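Local coordinates for protein putative xanthine dehydrogenase YAGS fad-binding subunit (Escherichia coli, PDB 5G5G) that probably oxidises aldehydes as the molybdenum-bearing subunit of a periplasmic aldehyde oxidase of the xanthine dehydrogenase family, at residues I275-T280 / D342-N347. Numbering follows the deposited sequence.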
loop_
_atom_site.group_PDB
_atom_site.type_symbol
_atom_site.label_atom_id
_atom_site.label_comp_id
_atom_site.label_asym_id
_atom_site.label_seq_id
_atom_site.Cartn_x
_atom_site.Cartn_y
_atom_site.Cartn_z
ATOM N N ILE C 275 12.040 -1.851 -2.015
ATOM C CA ILE C 275 11.090 -2.908 -2.345
ATOM C C ILE C 275 10.576 -2.821 -3.792
ATOM O O ILE C 275 10.664 -3.788 -4.503
ATOM C CB ILE C 275 9.991 -3.101 -1.289
ATOM C CG1 ILE C 275 10.653 -3.647 -0.013
ATOM C CG2 ILE C 275 8.912 -4.066 -1.798
ATOM C CD1 ILE C 275 9.723 -3.705 1.168
ATOM N N PRO C 276 10.126 -1.655 -4.226
ATOM C CA PRO C 276 9.496 -1.659 -5.553
ATOM C C PRO C 276 10.404 -2.087 -6.735
ATOM O O PRO C 276 9.904 -2.728 -7.680
ATOM C CB PRO C 276 8.956 -0.239 -5.686
ATOM C CG PRO C 276 8.683 0.167 -4.290
ATOM C CD PRO C 276 9.850 -0.409 -3.508
ATOM N N ASN C 277 11.709 -1.737 -6.691
ATOM C CA ASN C 277 12.675 -2.200 -7.679
ATOM C C ASN C 277 13.382 -3.504 -7.320
ATOM O O ASN C 277 13.734 -4.254 -8.223
ATOM C CB ASN C 277 13.720 -1.117 -8.060
ATOM C CG ASN C 277 13.125 0.037 -8.800
ATOM O OD1 ASN C 277 12.899 -0.025 -10.020
ATOM N ND2 ASN C 277 12.829 1.080 -8.089
ATOM N N ASN C 278 13.613 -3.790 -6.020
ATOM C CA ASN C 278 14.315 -5.036 -5.658
ATOM C C ASN C 278 13.467 -6.277 -5.907
ATOM O O ASN C 278 14.006 -7.314 -6.314
ATOM C CB ASN C 278 14.758 -5.049 -4.185
ATOM C CG ASN C 278 15.401 -6.358 -3.811
ATOM O OD1 ASN C 278 14.770 -7.235 -3.227
ATOM N ND2 ASN C 278 16.683 -6.516 -4.217
ATOM N N THR C 279 12.160 -6.166 -5.653
ATOM C CA THR C 279 11.293 -7.334 -5.627
ATOM C C THR C 279 10.583 -7.442 -6.989
ATOM O O THR C 279 11.202 -7.188 -7.997
ATOM C CB THR C 279 10.318 -7.353 -4.456
ATOM O OG1 THR C 279 9.352 -6.288 -4.486
ATOM C CG2 THR C 279 11.098 -7.215 -3.136
ATOM N N THR C 280 9.319 -7.851 -7.005
ATOM C CA THR C 280 8.614 -8.006 -8.261
ATOM C C THR C 280 7.505 -6.947 -8.379
ATOM O O THR C 280 7.151 -6.291 -7.394
ATOM C CB THR C 280 7.990 -9.387 -8.380
ATOM O OG1 THR C 280 6.962 -9.570 -7.413
ATOM C CG2 THR C 280 9.044 -10.458 -8.190
ATOM N N ASP C 342 14.577 -4.907 -19.404
ATOM C CA ASP C 342 15.573 -4.984 -18.356
ATOM C C ASP C 342 15.170 -4.211 -17.119
ATOM O O ASP C 342 16.016 -3.764 -16.359
ATOM C CB ASP C 342 16.909 -4.462 -18.909
ATOM C CG ASP C 342 17.400 -5.301 -20.059
ATOM O OD1 ASP C 342 17.706 -6.472 -19.769
ATOM O OD2 ASP C 342 17.391 -4.821 -21.244
ATOM N N LEU C 343 13.878 -3.982 -16.942
ATOM C CA LEU C 343 13.334 -3.516 -15.689
ATOM C C LEU C 343 13.393 -4.655 -14.663
ATOM O O LEU C 343 13.738 -5.787 -15.001
ATOM C CB LEU C 343 11.897 -3.091 -15.903
ATOM C CG LEU C 343 11.670 -1.826 -16.723
ATOM C CD1 LEU C 343 10.211 -1.697 -17.108
ATOM C CD2 LEU C 343 12.121 -0.582 -15.970
ATOM N N PRO C 344 13.058 -4.364 -13.393
ATOM C CA PRO C 344 12.972 -5.440 -12.413
ATOM C C PRO C 344 11.998 -6.562 -12.851
ATOM O O PRO C 344 11.204 -6.356 -13.814
ATOM C CB PRO C 344 12.498 -4.708 -11.161
ATOM C CG PRO C 344 13.175 -3.349 -11.293
ATOM C CD PRO C 344 12.916 -3.036 -12.754
ATOM N N GLU C 345 12.107 -7.702 -12.198
ATOM C CA GLU C 345 11.320 -8.890 -12.555
ATOM C C GLU C 345 9.820 -8.611 -12.445
ATOM O O GLU C 345 9.319 -8.274 -11.378
ATOM C CB GLU C 345 11.630 -10.068 -11.621
ATOM C CG GLU C 345 10.988 -11.398 -12.002
ATOM C CD GLU C 345 11.341 -12.484 -11.015
ATOM O OE1 GLU C 345 12.547 -12.825 -10.897
ATOM O OE2 GLU C 345 10.414 -13.021 -10.385
ATOM N N GLY C 346 9.105 -8.857 -13.532
ATOM C CA GLY C 346 7.671 -8.883 -13.536
ATOM C C GLY C 346 7.187 -10.217 -13.001
ATOM O O GLY C 346 7.753 -11.279 -13.300
ATOM N N ASN C 347 6.131 -10.179 -12.211
ATOM C CA ASN C 347 5.591 -11.428 -11.694
ATOM C C ASN C 347 4.202 -11.184 -11.110
ATOM O O ASN C 347 3.637 -10.088 -11.225
ATOM C CB ASN C 347 6.559 -12.080 -10.667
ATOM C CG ASN C 347 6.621 -13.601 -10.796
ATOM O OD1 ASN C 347 5.573 -14.286 -10.910
ATOM N ND2 ASN C 347 7.807 -14.134 -10.706
HETATM O O HOH W 1 13.327 -8.014 -9.611
#
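The chain leaving the short helix 275-278 runs past the loop 342-347 at a CA-CA distance of 5.2 Å between Thr280 and Glu345, with no direct hydrogen bond between the two. Both pieces belong to the molybdopterin cofactor-binding domain of the xanthine dehydrogenase/aldehyde oxidase family, and the loop leads from strand 331-340 toward helix 354-372. One water joins the backbones, donating to Thr279 O at 2.8 Å and accepting from Glu345 N. One residue on from Thr279, Thr280 CA makes a CA-H...O contact with Glu345 O at 3.2 Å. The next residue, His281, makes backbone hydrogen bonds to Glu345 and Asn347.

At the helix end, Pro344 sets CB and CG against Asn277 O, with CG also 3.6 Å from Asn277 OD1. That amide oxygen accepts from Phe651 N. Further along, Thr280 and Glu345 lie side by side. With CG anti to the backbone N (chi1 -173°) and extended at the next bond, Glu345 carries its carboxylate alongside Thr280, where OE2 meets CG2 at 3.6 Å. Its other oxygen, OE1, takes the backbone N-H groups of Thr96 and Ala97. Were this glutamate an alanine, those two amides and the Asn347 side-chain amide would probably lose their carboxylate acceptor, and the Thr280 methyl one of its neighbours. The Asn347 side chain sits about 8 Å from the dioxothiomolybdenum ion; its CB packs on Thr280 CB, while ND2 donates to the anti side of Glu345 OE2 at 2.9 Å, 27° out of the carboxylate plane.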